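Local coordinates for protein 6-phospho-beta-d glycosidase (Streptococcus pyogenes, PDB 5FOO) that probably hydrolyses 6-phospho-beta-glucosides and here holds the probe 6-phosphocyclophellitol in its pocket, at residues L117-L122 with H414-I419; V162-M167 with G295-H300. The protein carries 1 engineered substitution. One frame throughout, in Å; residues are numbered along the deposited sequence.

Interaction 1 (117-122 with 414-419) and interaction 2 (162-167 with 295-300) line one pocket of the closed barrel, assembled from segments far apart in sequence. Their centres are about 10 Å apart, and both touch the same 6-phosphocyclophellitol. The segments 117-122 and 162-167 meet directly: His118 O and Asn164 N are 2.9 Å apart, probably hydrogen-bonded, as are His118 ND1 and His163 ND1 at 3.0 Å. His119 meets the hydroxyl O16 of the probe in interaction 1, while Asn164 and Glu165 reach its O17 in interaction 2.

Interaction 1 (L117-L122 with H414-I419); sequences LHHFDL and HVWTPI. With JAZ (6-phosphocyclophellitol), chain G.
His119 and Trp416 meet at the corners of their rings, with His119 CE1 4.0 Å from Trp416 CH2. This is the one residue pair that touches between the segments, and it is an oblique meeting: the two ring planes are inclined at 45° and the imidazole lies 6.0 Å, centroid to centroid, from the six-membered ring of the indole. Their CA atoms stay 13.8 Å apart, so it is the length of the two side chains, not backbone proximity, that brings the rings together. Both have CG anti to the backbone N, which sends each ring inward from its own segment.

The setting is the eight-stranded parallel barrel of glycosyl hydrolase family 1, a TIM-barrel enzyme. His119 belongs to the loop that follows strand 112-116, and Trp416 is carried by the segment of the eighth strand, 410-416, so the contact joins the third and eighth strands across the mouth of the barrel.

Much of what the two rings do is directed at the bound 6-phosphocyclophellitol. His119 NE2 donates a hydrogen bond of 3.0 Å to O16 of the probe, bent to 132°. Trp416 offers a flat surface instead: C3 of the probe sits 3.4 Å above one face of the indole, offset toward the rim, in the manner of the aromatic platforms that receive sugar rings in many glycosidases. Thr417 CB backs the opposite face. The imidazole is turned edge-on to Phe120, with His119 CD2 over the centre of the phenyl ring, and the backbone His119 N donates to Asp121 OD1 at 2.9 Å, tying the loop back on itself. Gln18 touches both His119 and Trp416 from helix 16-19.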
# COMPACT_ATOMS: atom_id res chain seq x y z
N LEU A 117 -4.61 2.18 8.17
CA LEU A 117 -4.74 3.50 8.76
C LEU A 117 -4.12 4.69 8.06
O LEU A 117 -4.42 5.83 8.44
CB LEU A 117 -4.27 3.48 10.20
CG LEU A 117 -4.94 2.41 11.02
CD1 LEU A 117 -4.14 2.18 12.29
CD2 LEU A 117 -6.38 2.81 11.28
N HIS A 118 -3.31 4.45 7.04
CA HIS A 118 -2.59 5.56 6.38
C HIS A 118 -2.24 5.12 5.01
O HIS A 118 -1.51 4.15 4.83
CB HIS A 118 -1.35 5.92 7.19
CG HIS A 118 -0.42 6.88 6.53
ND1 HIS A 118 0.95 6.73 6.54
CD2 HIS A 118 -0.66 8.03 5.85
CE1 HIS A 118 1.51 7.70 5.85
NE2 HIS A 118 0.56 8.50 5.42
N HIS A 119 -2.77 5.82 4.00
CA HIS A 119 -2.42 5.54 2.61
C HIS A 119 -2.17 6.90 1.92
O HIS A 119 -3.06 7.47 1.25
CB HIS A 119 -3.57 4.73 1.93
CG HIS A 119 -3.17 4.07 0.67
ND1 HIS A 119 -3.56 2.79 0.34
CD2 HIS A 119 -2.38 4.50 -0.35
CE1 HIS A 119 -3.04 2.46 -0.83
NE2 HIS A 119 -2.32 3.48 -1.27
N PHE A 120 -0.95 7.42 2.16
CA PHE A 120 -0.44 8.66 1.58
C PHE A 120 -1.29 9.88 1.92
O PHE A 120 -1.35 10.84 1.11
CB PHE A 120 -0.36 8.55 0.03
CG PHE A 120 0.27 7.28 -0.51
CD1 PHE A 120 1.11 6.46 0.23
CD2 PHE A 120 0.04 6.94 -1.83
CE1 PHE A 120 1.68 5.29 -0.34
CE2 PHE A 120 0.60 5.80 -2.41
CZ PHE A 120 1.44 4.98 -1.66
N ASP A 121 -1.96 9.86 3.08
CA ASP A 121 -2.96 10.85 3.38
C ASP A 121 -2.85 11.56 4.70
O ASP A 121 -3.86 11.83 5.34
CB ASP A 121 -4.38 10.28 3.18
CG ASP A 121 -4.73 9.16 4.19
OD1 ASP A 121 -3.79 8.50 4.69
OD2 ASP A 121 -5.94 8.97 4.47
N LEU A 122 -1.64 11.95 5.06
CA LEU A 122 -1.42 12.89 6.14
C LEU A 122 -2.31 14.13 5.97
O LEU A 122 -2.42 14.69 4.87
CB LEU A 122 0.07 13.27 6.19
CG LEU A 122 0.45 14.23 7.29
CD1 LEU A 122 0.74 13.48 8.58
CD2 LEU A 122 1.64 15.09 6.90
N HIS A 414 -5.14 -10.11 -2.76
CA HIS A 414 -6.01 -8.98 -3.00
C HIS A 414 -5.57 -8.32 -4.36
O HIS A 414 -4.45 -7.88 -4.53
CB HIS A 414 -5.94 -7.98 -1.81
CG HIS A 414 -6.93 -8.23 -0.71
ND1 HIS A 414 -7.18 -7.30 0.27
CD2 HIS A 414 -7.76 -9.27 -0.47
CE1 HIS A 414 -8.12 -7.77 1.08
NE2 HIS A 414 -8.48 -8.96 0.65
N VAL A 415 -6.51 -8.21 -5.28
CA VAL A 415 -6.34 -7.54 -6.52
C VAL A 415 -6.42 -6.00 -6.28
O VAL A 415 -7.37 -5.49 -5.69
CB VAL A 415 -7.43 -7.93 -7.54
CG1 VAL A 415 -7.15 -7.19 -8.85
CG2 VAL A 415 -7.43 -9.43 -7.80
N TRP A 416 -5.43 -5.28 -6.79
CA TRP A 416 -5.58 -3.85 -6.99
C TRP A 416 -6.23 -3.53 -8.35
O TRP A 416 -5.60 -3.86 -9.37
CB TRP A 416 -4.26 -3.10 -6.86
CG TRP A 416 -4.56 -1.64 -6.82
CD1 TRP A 416 -4.71 -0.76 -7.90
CD2 TRP A 416 -4.80 -0.91 -5.68
NE1 TRP A 416 -5.07 0.48 -7.44
CE2 TRP A 416 -5.10 0.43 -6.08
CE3 TRP A 416 -4.75 -1.23 -4.32
CZ2 TRP A 416 -5.38 1.41 -5.17
CZ3 TRP A 416 -5.02 -0.24 -3.41
CH2 TRP A 416 -5.31 1.06 -3.82
N THR A 417 -7.55 -3.50 -8.38
CA THR A 417 -8.42 -2.81 -7.44
C THR A 417 -9.83 -3.34 -7.80
O THR A 417 -10.09 -3.66 -8.96
CB THR A 417 -8.29 -1.31 -7.38
OG1 THR A 417 -8.86 -0.86 -6.15
CG2 THR A 417 -8.96 -0.67 -8.57
N PRO A 418 -10.73 -3.47 -6.82
CA PRO A 418 -12.05 -3.98 -7.23
C PRO A 418 -12.79 -3.15 -8.29
O PRO A 418 -13.32 -3.71 -9.23
CB PRO A 418 -12.84 -3.98 -5.93
CG PRO A 418 -11.81 -4.29 -4.95
CD PRO A 418 -10.63 -3.46 -5.34
N ILE A 419 -12.86 -1.86 -8.05
CA ILE A 419 -13.54 -0.92 -8.90
C ILE A 419 -12.56 0.21 -9.24
O ILE A 419 -11.89 0.73 -8.36
CB ILE A 419 -14.74 -0.34 -8.15
CG1 ILE A 419 -15.74 -1.45 -7.80
CG2 ILE A 419 -15.42 0.76 -8.99
CD1 ILE A 419 -16.82 -1.03 -6.83
C2 JAZ G . -1.87 2.71 -6.46
C3 JAZ G . -2.05 2.23 -5.00
C4 JAZ G . -0.73 1.74 -4.42
C5 JAZ G . -0.13 0.60 -5.24
C6 JAZ G . -0.04 0.99 -6.70
C7 JAZ G . -1.37 1.51 -7.25
C8 JAZ G . -1.31 1.76 -8.76
O9 JAZ G . -0.34 2.78 -8.99
P10 JAZ G . -0.54 3.76 -10.22
O11 JAZ G . 0.61 4.70 -10.11
O12 JAZ G . -1.91 4.28 -10.28
O13 JAZ G . -0.43 2.91 -11.42
O14 JAZ G . 1.03 1.93 -6.89
O15 JAZ G . -3.12 3.11 -7.02
O16 JAZ G . -2.48 3.35 -4.26
O17 JAZ G . -0.91 1.33 -3.08

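Interaction 2 (V162-M167 with G295-H300); sequences VHNEPM and GLNFYH. With JAZ (6-phosphocyclophellitol), chain G.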
# COMPACT_ATOMS: atom_id res chain seq x y z
N VAL A 162 -1.05 -0.63 9.68
CA VAL A 162 -0.74 0.71 10.13
C VAL A 162 -0.49 1.66 8.92
O VAL A 162 -1.04 2.75 8.90
CB VAL A 162 0.46 0.77 11.12
CG1 VAL A 162 0.69 2.23 11.55
CG2 VAL A 162 0.19 -0.04 12.39
N HIS A 163 0.33 1.24 7.96
CA HIS A 163 0.59 2.02 6.76
C HIS A 163 0.47 1.15 5.52
O HIS A 163 0.69 -0.08 5.56
CB HIS A 163 2.04 2.53 6.73
CG HIS A 163 2.51 3.28 7.94
ND1 HIS A 163 2.06 4.53 8.25
CD2 HIS A 163 3.45 2.99 8.84
CE1 HIS A 163 2.68 4.98 9.32
NE2 HIS A 163 3.52 4.05 9.71
N ASN A 164 0.17 1.79 4.40
CA ASN A 164 0.51 1.27 3.11
C ASN A 164 1.82 1.89 2.63
O ASN A 164 1.92 3.11 2.50
CB ASN A 164 -0.58 1.63 2.11
CG ASN A 164 -0.24 1.16 0.71
OD1 ASN A 164 -0.46 0.00 0.36
ND2 ASN A 164 0.32 2.06 -0.08
N GLU A 165 2.80 1.04 2.39
CA GLU A 165 4.08 1.41 1.76
C GLU A 165 4.69 2.70 2.27
O GLU A 165 4.77 3.73 1.54
CB GLU A 165 3.96 1.44 0.24
CG GLU A 165 3.51 0.15 -0.40
CD GLU A 165 3.05 0.37 -1.89
OE1 GLU A 165 2.09 1.19 -2.27
OE2 GLU A 165 3.65 -0.35 -2.69
N PRO A 166 5.12 2.67 3.52
CA PRO A 166 5.72 3.81 4.06
C PRO A 166 6.96 4.30 3.32
O PRO A 166 7.16 5.53 3.27
CB PRO A 166 5.99 3.42 5.50
CG PRO A 166 6.17 1.97 5.47
CD PRO A 166 5.10 1.56 4.49
N MET A 167 7.72 3.42 2.66
CA MET A 167 8.88 3.93 1.86
C MET A 167 8.44 4.74 0.64
O MET A 167 9.19 5.54 0.14
CB MET A 167 9.82 2.78 1.41
CG MET A 167 11.12 3.27 0.69
SD MET A 167 12.02 4.42 1.74
CE MET A 167 12.95 3.28 2.69
N GLY A 295 1.16 -7.40 5.04
CA GLY A 295 0.79 -7.35 3.64
C GLY A 295 2.02 -6.99 2.84
O GLY A 295 2.82 -6.12 3.26
N LEU A 296 2.18 -7.68 1.72
CA LEU A 296 3.26 -7.44 0.81
C LEU A 296 2.69 -7.08 -0.54
O LEU A 296 1.89 -7.82 -1.06
CB LEU A 296 4.17 -8.65 0.67
CG LEU A 296 4.87 -8.97 1.97
CD1 LEU A 296 5.82 -10.12 1.72
CD2 LEU A 296 5.65 -7.78 2.54
N ASN A 297 3.07 -5.91 -1.05
CA ASN A 297 2.59 -5.40 -2.33
C ASN A 297 3.56 -5.75 -3.43
O ASN A 297 4.78 -5.65 -3.27
CB ASN A 297 2.37 -3.87 -2.34
CG ASN A 297 1.24 -3.41 -1.41
OD1 ASN A 297 0.35 -4.17 -1.00
ND2 ASN A 297 1.28 -2.16 -1.06
N PHE A 298 3.00 -6.22 -4.54
CA PHE A 298 3.79 -6.44 -5.75
C PHE A 298 3.03 -6.13 -7.04
O PHE A 298 2.02 -6.76 -7.36
CB PHE A 298 4.32 -7.88 -5.85
CG PHE A 298 5.12 -8.07 -7.06
CD1 PHE A 298 6.42 -7.59 -7.09
CD2 PHE A 298 4.55 -8.57 -8.19
CE1 PHE A 298 7.15 -7.68 -8.25
CE2 PHE A 298 5.25 -8.68 -9.35
CZ PHE A 298 6.55 -8.20 -9.40
N TYR A 299 3.56 -5.20 -7.82
CA TYR A 299 2.91 -4.87 -9.11
C TYR A 299 3.91 -4.49 -10.24
O TYR A 299 3.50 -4.43 -11.39
CB TYR A 299 1.86 -3.77 -8.92
CG TYR A 299 2.37 -2.65 -8.08
CD1 TYR A 299 2.31 -2.73 -6.69
CD2 TYR A 299 2.99 -1.52 -8.65
CE1 TYR A 299 2.83 -1.71 -5.89
CE2 TYR A 299 3.50 -0.51 -7.84
CZ TYR A 299 3.42 -0.63 -6.47
OH TYR A 299 3.88 0.34 -5.62
N HIS A 300 5.18 -4.30 -9.93
CA HIS A 300 6.21 -4.53 -10.92
C HIS A 300 7.56 -4.77 -10.33
O HIS A 300 7.86 -4.24 -9.27
CB HIS A 300 6.30 -3.31 -11.86
CG HIS A 300 6.74 -2.06 -11.18
ND1 HIS A 300 8.07 -1.75 -10.95
CD2 HIS A 300 6.03 -1.01 -10.71
CE1 HIS A 300 8.15 -0.58 -10.37
NE2 HIS A 300 6.93 -0.10 -10.23
C2 JAZ G . -1.87 2.71 -6.46
C3 JAZ G . -2.05 2.23 -5.00
C4 JAZ G . -0.73 1.74 -4.42
C5 JAZ G . -0.13 0.60 -5.24
C6 JAZ G . -0.04 0.99 -6.70
C7 JAZ G . -1.37 1.51 -7.25
C8 JAZ G . -1.31 1.76 -8.76
O9 JAZ G . -0.34 2.78 -8.99
P10 JAZ G . -0.54 3.76 -10.22
O11 JAZ G . 0.61 4.70 -10.11
O12 JAZ G . -1.91 4.28 -10.28
O13 JAZ G . -0.43 2.91 -11.42
O14 JAZ G . 1.03 1.93 -6.89
O15 JAZ G . -3.12 3.11 -7.02
O16 JAZ G . -2.48 3.35 -4.26
O17 JAZ G . -0.91 1.33 -3.08
O HOH W 1 2.64 2.98 -4.71
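Asn297 reaches across to Asn164 and Glu165 at the crowded heart of this contact. Its ND2 donates to Asn164 OD1 over 3.1 Å at 148°, and the acceptor lies close to the plane of the donor amide, although the donor is tilted from the carbonyl plane of Asn164. The same nitrogen packs against the Glu165 side chain, 3.2 Å from Glu165 CD, with the amide and carboxylate planes nearly perpendicular. Asn297 OD1 is bound in turn by Ser365, which helps to fix the rotation of the amide.

The carboxylate of Glu165 is gripped at both oxygens. Asn164 ND2 donates to Glu165 OE1 over 2.9 Å, from the anti side and slightly out of the carboxylate plane, and Asn224 ND2 bonds to OE2. The latter oxygen also lies at the edge of the Tyr299 ring, with Tyr299 OH 3.0 Å away; with chi1 at 46°, CG of Tyr299 lies between its backbone N and carbonyl carbon, and from there the ring brings its hydroxyl to Glu165.

Toward the pocket, beside the partly exposed Tyr299, direct side-chain contact gives way to water and ligand. One water joins Glu165 OE1, to which it donates, Tyr299 OH and O14 of 6-phosphocyclophellitol. O17 of the probe donates to Glu165 OE1 at 3.1 Å, whereas the bond from Asn164 ND2 to O17 is weak at 3.3 Å. C6 of the probe lies over one face of Tyr299.

Glu165 sits at the N-cap of helix 166-174, within the Asn-Glu-Pro sequence that family 1 glycosidases place after the fourth barrel strand, where the acid/base glutamate is probably found.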